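Local coordinates for protein alpha-1,3-glucanase (Bacillus circulans, PDB 5ZRU) that hydrolyses the alpha-1,3 bonds of glucan, the chain described here being the catalytic unit of a larger glycoside hydrolase of family GH87, at residues Phe279-Met284 with Val311-Val316; Cys321-Gly326 with Ser344-Asn349. One frame throughout, in Å; residues are numbered along the deposited sequence.

Contact 1 of 2, residues Phe279-Met284 with Val311-Val316; sequences FSHIYM and VHNVWV. With ZN (zinc ion), chain F; CA (calcium ion), chain L; PE5 (3,6,9,12,15,18,21,24-octaoxahexacosan-1-ol), chain C.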
loop_
_atom_site.group_PDB
_atom_site.type_symbol
_atom_site.label_atom_id
_atom_site.label_comp_id
_atom_site.label_asym_id
_atom_site.label_seq_id
_atom_site.Cartn_x
_atom_site.Cartn_y
_atom_site.Cartn_z
ATOM N N PHE A 279 -15.662 5.263 10.535
ATOM C CA PHE A 279 -15.878 5.476 9.109
ATOM C C PHE A 279 -15.682 4.132 8.436
ATOM O O PHE A 279 -14.630 3.509 8.612
ATOM C CB PHE A 279 -14.884 6.523 8.575
ATOM C CG PHE A 279 -15.141 6.957 7.164
ATOM C CD1 PHE A 279 -14.818 6.130 6.094
ATOM C CD2 PHE A 279 -15.674 8.219 6.902
ATOM C CE1 PHE A 279 -15.054 6.537 4.777
ATOM C CE2 PHE A 279 -15.912 8.632 5.586
ATOM C CZ PHE A 279 -15.601 7.790 4.533
ATOM N N SER A 280 -16.678 3.675 7.671
ATOM C CA SER A 280 -16.570 2.305 7.188
ATOM C C SER A 280 -17.385 2.087 5.926
ATOM O O SER A 280 -18.322 2.832 5.623
ATOM C CB SER A 280 -17.023 1.293 8.251
ATOM O OG SER A 280 -18.409 1.421 8.539
ATOM N N HIS A 281 -16.994 1.027 5.201
ATOM C CA HIS A 281 -17.829 0.359 4.196
ATOM C C HIS A 281 -18.051 1.235 2.968
ATOM O O HIS A 281 -19.162 1.347 2.443
ATOM C CB HIS A 281 -19.146 -0.116 4.811
ATOM C CG HIS A 281 -18.964 -1.332 5.661
ATOM N ND1 HIS A 281 -18.471 -2.515 5.154
ATOM C CD2 HIS A 281 -19.138 -1.531 6.987
ATOM C CE1 HIS A 281 -18.379 -3.403 6.127
ATOM N NE2 HIS A 281 -18.780 -2.831 7.248
ATOM N N ILE A 282 -16.955 1.826 2.491
ATOM C CA ILE A 282 -16.973 2.768 1.380
ATOM C C ILE A 282 -15.748 2.507 0.525
ATOM O O ILE A 282 -14.667 2.220 1.053
ATOM C CB ILE A 282 -16.987 4.219 1.907
ATOM C CG1 ILE A 282 -18.367 4.546 2.483
ATOM C CG2 ILE A 282 -16.594 5.225 0.832
ATOM C CD1 ILE A 282 -18.353 5.665 3.478
ATOM N N TYR A 283 -15.924 2.573 -0.794
ATOM C CA TYR A 283 -14.818 2.682 -1.738
ATOM C C TYR A 283 -14.616 4.151 -2.105
ATOM O O TYR A 283 -15.588 4.875 -2.332
ATOM C CB TYR A 283 -15.095 1.856 -2.998
ATOM C CG TYR A 283 -14.144 2.157 -4.127
ATOM C CD1 TYR A 283 -12.891 1.554 -4.188
ATOM C CD2 TYR A 283 -14.496 3.052 -5.138
ATOM C CE1 TYR A 283 -12.006 1.837 -5.221
ATOM C CE2 TYR A 283 -13.609 3.344 -6.173
ATOM C CZ TYR A 283 -12.376 2.730 -6.212
ATOM O OH TYR A 283 -11.501 3.013 -7.244
ATOM N N MET A 284 -13.352 4.597 -2.172
ATOM C CA MET A 284 -13.055 5.976 -2.558
ATOM C C MET A 284 -11.987 6.000 -3.641
ATOM O O MET A 284 -11.025 5.230 -3.595
ATOM C CB MET A 284 -12.549 6.827 -1.374
ATOM C CG MET A 284 -13.480 6.878 -0.178
ATOM S SD MET A 284 -13.281 8.442 0.714
ATOM C CE MET A 284 -11.491 8.532 0.875
ATOM N N VAL A 311 -11.261 3.540 11.216
ATOM C CA VAL A 311 -11.600 3.562 9.797
ATOM C C VAL A 311 -11.419 2.128 9.330
ATOM O O VAL A 311 -10.299 1.600 9.365
ATOM C CB VAL A 311 -10.731 4.534 8.984
ATOM C CG1 VAL A 311 -11.218 4.592 7.520
ATOM C CG2 VAL A 311 -10.729 5.922 9.617
ATOM N N HIS A 312 -12.509 1.470 8.943
ATOM C CA HIS A 312 -12.425 0.039 8.716
ATOM C C HIS A 312 -13.296 -0.369 7.539
ATOM O O HIS A 312 -14.278 0.296 7.210
ATOM C CB HIS A 312 -12.826 -0.740 9.983
ATOM C CG HIS A 312 -14.269 -0.601 10.362
ATOM N ND1 HIS A 312 -15.248 -1.447 9.881
ATOM C CD2 HIS A 312 -14.896 0.262 11.200
ATOM C CE1 HIS A 312 -16.414 -1.111 10.403
ATOM N NE2 HIS A 312 -16.229 -0.078 11.207
ATOM N N ASN A 313 -12.904 -1.462 6.887
ATOM C CA ASN A 313 -13.641 -1.964 5.729
ATOM C C ASN A 313 -13.810 -0.865 4.678
ATOM O O ASN A 313 -14.906 -0.602 4.183
ATOM C CB ASN A 313 -14.998 -2.530 6.157
ATOM C CG ASN A 313 -14.858 -3.742 7.054
ATOM O OD1 ASN A 313 -14.706 -3.619 8.270
ATOM N ND2 ASN A 313 -14.914 -4.923 6.455
ATOM N N VAL A 314 -12.712 -0.185 4.366
ATOM C CA VAL A 314 -12.720 0.790 3.284
ATOM C C VAL A 314 -11.768 0.310 2.195
ATOM O O VAL A 314 -10.893 -0.535 2.411
ATOM C CB VAL A 314 -12.345 2.217 3.753
ATOM C CG1 VAL A 314 -13.388 2.772 4.733
ATOM C CG2 VAL A 314 -10.925 2.257 4.362
ATOM N N TRP A 315 -11.954 0.876 1.007
ATOM C CA TRP A 315 -11.176 0.545 -0.182
ATOM C C TRP A 315 -10.818 1.885 -0.812
ATOM O O TRP A 315 -11.708 2.600 -1.281
ATOM C CB TRP A 315 -12.001 -0.330 -1.127
ATOM C CG TRP A 315 -11.256 -0.978 -2.262
ATOM C CD1 TRP A 315 -9.983 -0.707 -2.682
ATOM C CD2 TRP A 315 -11.753 -2.014 -3.119
ATOM N NE1 TRP A 315 -9.655 -1.523 -3.747
ATOM C CE2 TRP A 315 -10.728 -2.333 -4.030
ATOM C CE3 TRP A 315 -12.973 -2.705 -3.203
ATOM C CZ2 TRP A 315 -10.882 -3.313 -5.020
ATOM C CZ3 TRP A 315 -13.122 -3.688 -4.181
ATOM C CH2 TRP A 315 -12.080 -3.985 -5.069
ATOM N N VAL A 316 -9.539 2.270 -0.769
ATOM C CA VAL A 316 -9.129 3.595 -1.234
ATOM C C VAL A 316 -7.918 3.461 -2.145
ATOM O O VAL A 316 -6.999 2.679 -1.872
ATOM C CB VAL A 316 -8.835 4.572 -0.072
ATOM C CG1 VAL A 316 -10.097 4.789 0.753
ATOM C CG2 VAL A 316 -7.673 4.073 0.796
HETATM ZN ZN ZN F . -17.719 0.735 12.418
HETATM CA CA CA L . -19.189 -3.746 9.180
HETATM C C48 PE5 C . -13.133 11.066 -12.603
HETATM C C50 PE5 C . -11.695 10.535 -12.646
HETATM O O1 PE5 C . -11.298 10.328 -13.976
HETATM C C1 PE5 C . -9.971 9.909 -14.137
HETATM C C2 PE5 C . -9.696 9.520 -15.593
HETATM O O2 PE5 C . -10.468 8.405 -15.938
HETATM C C3 PE5 C . -10.427 8.029 -17.285
HETATM C C4 PE5 C . -11.370 6.841 -17.518
HETATM O O3 PE5 C . -11.021 5.780 -16.669
HETATM C C5 PE5 C . -11.742 4.588 -16.828
HETATM C C6 PE5 C . -12.217 4.058 -15.467
HETATM O O4 PE5 C . -11.262 3.225 -14.860
HETATM C C7 PE5 C . -11.106 3.378 -13.472
HETATM C C8 PE5 C . -12.457 3.261 -12.763
HETATM O O5 PE5 C . -12.345 3.760 -11.468
HETATM C C9 PE5 C . -13.564 3.956 -10.804
HETATM C C10 PE5 C . -13.736 2.854 -9.768
HETATM O O6 PE5 C . -14.961 2.216 -9.973
HETATM C C11 PE5 C . -15.050 0.932 -9.427
HETATM C C12 PE5 C . -16.292 0.225 -9.952
HETATM O O7 PE5 C . -17.100 -0.043 -8.848
HETATM C C13 PE5 C . -17.740 -1.286 -8.869
HETATM C C14 PE5 C . -19.003 -1.186 -8.016
HETATM O O8 PE5 C . -19.543 0.094 -8.183
HETATM C C15 PE5 C . -20.679 0.386 -7.412
HETATM C C16 PE5 C . -21.872 0.650 -8.343
HETATM O O52 PE5 C . -22.186 2.015 -8.378
HETATM O O HOH W 1 -19.449 0.309 11.267
HETATM O O HOH W 2 -17.480 -4.606 10.296
HETATM O O HOH W 3 -19.881 -1.963 10.589
#
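Tyr283 and Trp315 pair edge to face, their planes nearly perpendicular at 88°: Tyr283 CD1 sits above the indole, 3.6 Å from Trp315 CG. Tyr283 CG stands anti to its backbone N (chi1 168°), from where the ring reaches the indole with its CD1 edge. Two CH-pi contacts follow where both chains turn a corner, the donors exchanged. Ser280 CB lies over one face of the His312 ring, 3.4 Å from its centroid, and Asn313 CB over one face of the His281 ring. The two imidazoles form an offset edge-to-face pair, the edge of His312 toward the face of His281.

Each imidazole also carries a metal ion. His312 NE2 binds a zinc ion at 2.1 Å in a site completed by His3, Asp278 and a water that is also hydrogen-bonded to Ser280 OG. At the other ring nitrogen, His312 ND1 donates a nearly straight bond (172°, 2.8 Å) to a lone pair of Asn313 OD1, almost in the ring plane; this bond and the zinc bond together hold the ring's rotation. His281 NE2 binds a calcium ion, as do two waters.

On the other side, Val314 CG1 meets the edge of the Phe279 ring, 3.9 Å from CD1. Backbone bonds, such as Met284 N to Trp315 O (2.7 Å), run through the pair. Such in-register parallel pairing of successive coils, bent at matching residues, is characteristic of the right-handed parallel beta-helix of pectate-lyase-like domains.

Contact 2 of 2, residues Cys321-Gly326 with Ser344-Asn349; sequences CGFWVG and SRIRNN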
loop_
_atom_site.group_PDB
_atom_site.type_symbol
_atom_site.label_atom_id
_atom_site.label_comp_id
_atom_site.label_asym_id
_atom_site.label_seq_id
_atom_site.Cartn_x
_atom_site.Cartn_y
_atom_site.Cartn_z
ATOM N N CYS A 321 -1.590 9.818 -0.515
ATOM C CA CYS A 321 -1.389 8.698 0.387
ATOM C C CYS A 321 -2.767 8.136 0.696
ATOM O O CYS A 321 -3.774 8.839 0.564
ATOM C CB CYS A 321 -0.719 9.113 1.706
ATOM S SG CYS A 321 0.807 10.060 1.565
ATOM N N GLY A 322 -2.810 6.885 1.140
ATOM C CA GLY A 322 -4.079 6.332 1.595
ATOM C C GLY A 322 -4.588 7.073 2.821
ATOM O O GLY A 322 -5.709 7.599 2.834
ATOM N N PHE A 323 -3.752 7.103 3.859
ATOM C CA PHE A 323 -4.007 7.785 5.123
ATOM C C PHE A 323 -2.796 8.629 5.489
ATOM O O PHE A 323 -1.668 8.135 5.447
ATOM C CB PHE A 323 -4.225 6.788 6.287
ATOM C CG PHE A 323 -5.506 6.003 6.207
ATOM C CD1 PHE A 323 -5.659 4.980 5.276
ATOM C CD2 PHE A 323 -6.545 6.279 7.073
ATOM C CE1 PHE A 323 -6.838 4.239 5.222
ATOM C CE2 PHE A 323 -7.717 5.547 7.028
ATOM C CZ PHE A 323 -7.868 4.531 6.108
ATOM N N TRP A 324 -3.022 9.869 5.918
ATOM C CA TRP A 324 -1.972 10.643 6.590
ATOM C C TRP A 324 -2.521 11.135 7.926
ATOM O O TRP A 324 -3.290 12.101 7.974
ATOM C CB TRP A 324 -1.482 11.810 5.735
ATOM C CG TRP A 324 -0.227 12.395 6.302
ATOM C CD1 TRP A 324 -0.123 13.325 7.306
ATOM C CD2 TRP A 324 1.111 12.055 5.925
ATOM N NE1 TRP A 324 1.212 13.586 7.564
ATOM C CE2 TRP A 324 1.983 12.826 6.719
ATOM C CE3 TRP A 324 1.658 11.180 4.971
ATOM C CZ2 TRP A 324 3.376 12.738 6.599
ATOM C CZ3 TRP A 324 3.041 11.100 4.853
ATOM C CH2 TRP A 324 3.881 11.874 5.659
ATOM N N VAL A 325 -2.147 10.461 9.011
ATOM C CA VAL A 325 -2.698 10.751 10.331
ATOM C C VAL A 325 -1.763 11.744 11.008
ATOM O O VAL A 325 -0.619 11.412 11.324
ATOM C CB VAL A 325 -2.861 9.473 11.160
ATOM C CG1 VAL A 325 -3.598 9.762 12.474
ATOM C CG2 VAL A 325 -3.628 8.450 10.338
ATOM N N GLY A 326 -2.243 12.966 11.222
ATOM C CA GLY A 326 -1.393 13.960 11.846
ATOM C C GLY A 326 -1.966 15.358 11.846
ATOM O O GLY A 326 -2.541 15.812 10.851
ATOM N N SER A 344 -9.121 -3.325 5.457
ATOM C CA SER A 344 -9.201 -2.340 4.389
ATOM C C SER A 344 -8.228 -2.661 3.261
ATOM O O SER A 344 -7.321 -3.486 3.387
ATOM C CB SER A 344 -8.938 -0.933 4.931
ATOM O OG SER A 344 -9.922 -0.590 5.895
ATOM N N ARG A 345 -8.448 -1.990 2.136
ATOM C CA ARG A 345 -7.671 -2.175 0.915
ATOM C C ARG A 345 -7.139 -0.804 0.530
ATOM O O ARG A 345 -7.910 0.091 0.173
ATOM C CB ARG A 345 -8.530 -2.788 -0.189
ATOM C CG ARG A 345 -9.153 -4.126 0.251
ATOM C CD ARG A 345 -10.160 -4.683 -0.773
ATOM N NE ARG A 345 -11.016 -5.703 -0.152
ATOM C CZ ARG A 345 -11.691 -6.630 -0.831
ATOM N NH1 ARG A 345 -11.608 -6.670 -2.148
ATOM N NH2 ARG A 345 -12.439 -7.531 -0.191
ATOM N N ILE A 346 -5.835 -0.625 0.652
ATOM C CA ILE A 346 -5.215 0.685 0.511
ATOM C C ILE A 346 -4.166 0.503 -0.572
ATOM O O ILE A 346 -3.108 -0.087 -0.325
ATOM C CB ILE A 346 -4.611 1.178 1.829
ATOM C CG1 ILE A 346 -5.687 1.180 2.927
ATOM C CG2 ILE A 346 -3.994 2.571 1.645
ATOM C CD1 ILE A 346 -5.134 1.199 4.375
ATOM N N ARG A 347 -4.478 0.942 -1.791
ATOM C CA ARG A 347 -3.738 0.463 -2.955
ATOM C C ARG A 347 -3.532 1.573 -3.969
ATOM O O ARG A 347 -4.317 2.518 -4.047
ATOM C CB ARG A 347 -4.466 -0.702 -3.646
ATOM C CG ARG A 347 -4.804 -1.884 -2.723
ATOM C CD ARG A 347 -5.443 -3.011 -3.542
ATOM N NE ARG A 347 -5.756 -4.195 -2.735
ATOM C CZ ARG A 347 -6.688 -5.081 -3.066
ATOM N NH1 ARG A 347 -7.388 -4.899 -4.188
ATOM N NH2 ARG A 347 -6.930 -6.144 -2.286
ATOM N N ASN A 348 -2.456 1.450 -4.748
ATOM C CA ASN A 348 -2.262 2.298 -5.929
ATOM C C ASN A 348 -2.269 3.783 -5.578
ATOM O O ASN A 348 -2.796 4.608 -6.324
ATOM C CB ASN A 348 -3.332 1.999 -6.985
ATOM C CG ASN A 348 -3.501 0.535 -7.226
ATOM O OD1 ASN A 348 -2.539 -0.165 -7.549
ATOM N ND2 ASN A 348 -4.730 0.044 -7.060
ATOM N N ASN A 349 -1.680 4.137 -4.443
ATOM C CA ASN A 349 -1.497 5.537 -4.105
ATOM C C ASN A 349 -0.100 5.990 -4.524
ATOM O O ASN A 349 0.828 5.180 -4.671
ATOM C CB ASN A 349 -1.723 5.768 -2.609
ATOM C CG ASN A 349 -3.101 5.315 -2.160
ATOM O OD1 ASN A 349 -4.104 5.990 -2.422
ATOM N ND2 ASN A 349 -3.164 4.151 -1.490
#
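Phe323 and Ile346 carry this contact, their side chains crossing at about a right angle in the buried interior. The delta carbon of Ile346 meets the CD1-CE1 side of the ring, obliquely, with Ile346 CD1 at 3.6 Å from Phe323 CE1 and 3.9 Å from Phe323 CD1. Phe323 CG stands anti to the carbonyl carbon (chi1 -69°), beside its own backbone N, and the ring from there extends to the isoleucine although the side chain does not start out in that direction. Val354 touches both residues, and Val311 packs against Phe323 as Val316 does against Ile346.

The two branches of Ile346 divide the work. While CD1 serves the ring, the other branch turns to the main chain: Ile346 CG2 lies 3.8 Å from Gly322 CA, a direct approach to the backbone made possible by the lack of a side chain there. The strand neighbours of Ile346, Arg345 and Arg347, point instead to the outside of the coil, where they pair with Glu174 and Glu139 respectively.

Asn349 is the third element, and it presents a flat amide to the same glycine. Gly322 N sits over the face of the amide, 3.7 Å from Asn349 CG, and no hydrogen bond forms. The polar atoms of that buried amide are satisfied elsewhere, ND2 by Asn373 OD1 and OD1 by the backbone N of Phe319.

No hydrogen bond joins the segments; strand 323-325 and strand 345-347 belong to different sheets of the coil. Side chains meeting across the interior from two sheets, with Asn349 bonded to an asparagine of the next coil as in the asparagine ladders of parallel beta-helices, are characteristic of the core of that fold.

In the fold
Both contacts are buried, and both belong to the beta-helix of the catalytic unit, yet they sample it in different directions. Contact 1 runs along the helix, joining neighbouring coils of the wall through backbone bonds; contact 2 spans the interior between two sheets and relies on van der Waals packing, side chain on side chain and side chain on the backbone of Gly322, with no hydrogen bond across. They meet directly: strand 345-347 is the next neighbour of strand 310-317, with probable hydrogen bonds from Arg345 N to Val314 O and from Val316 N to Arg345 O. Contact 1 holds two metal-bound histidines, His281 and His312. In contact 2 no residue binds a metal, although the side chain of Cys321 comes within about 6 Å of a calcium ion.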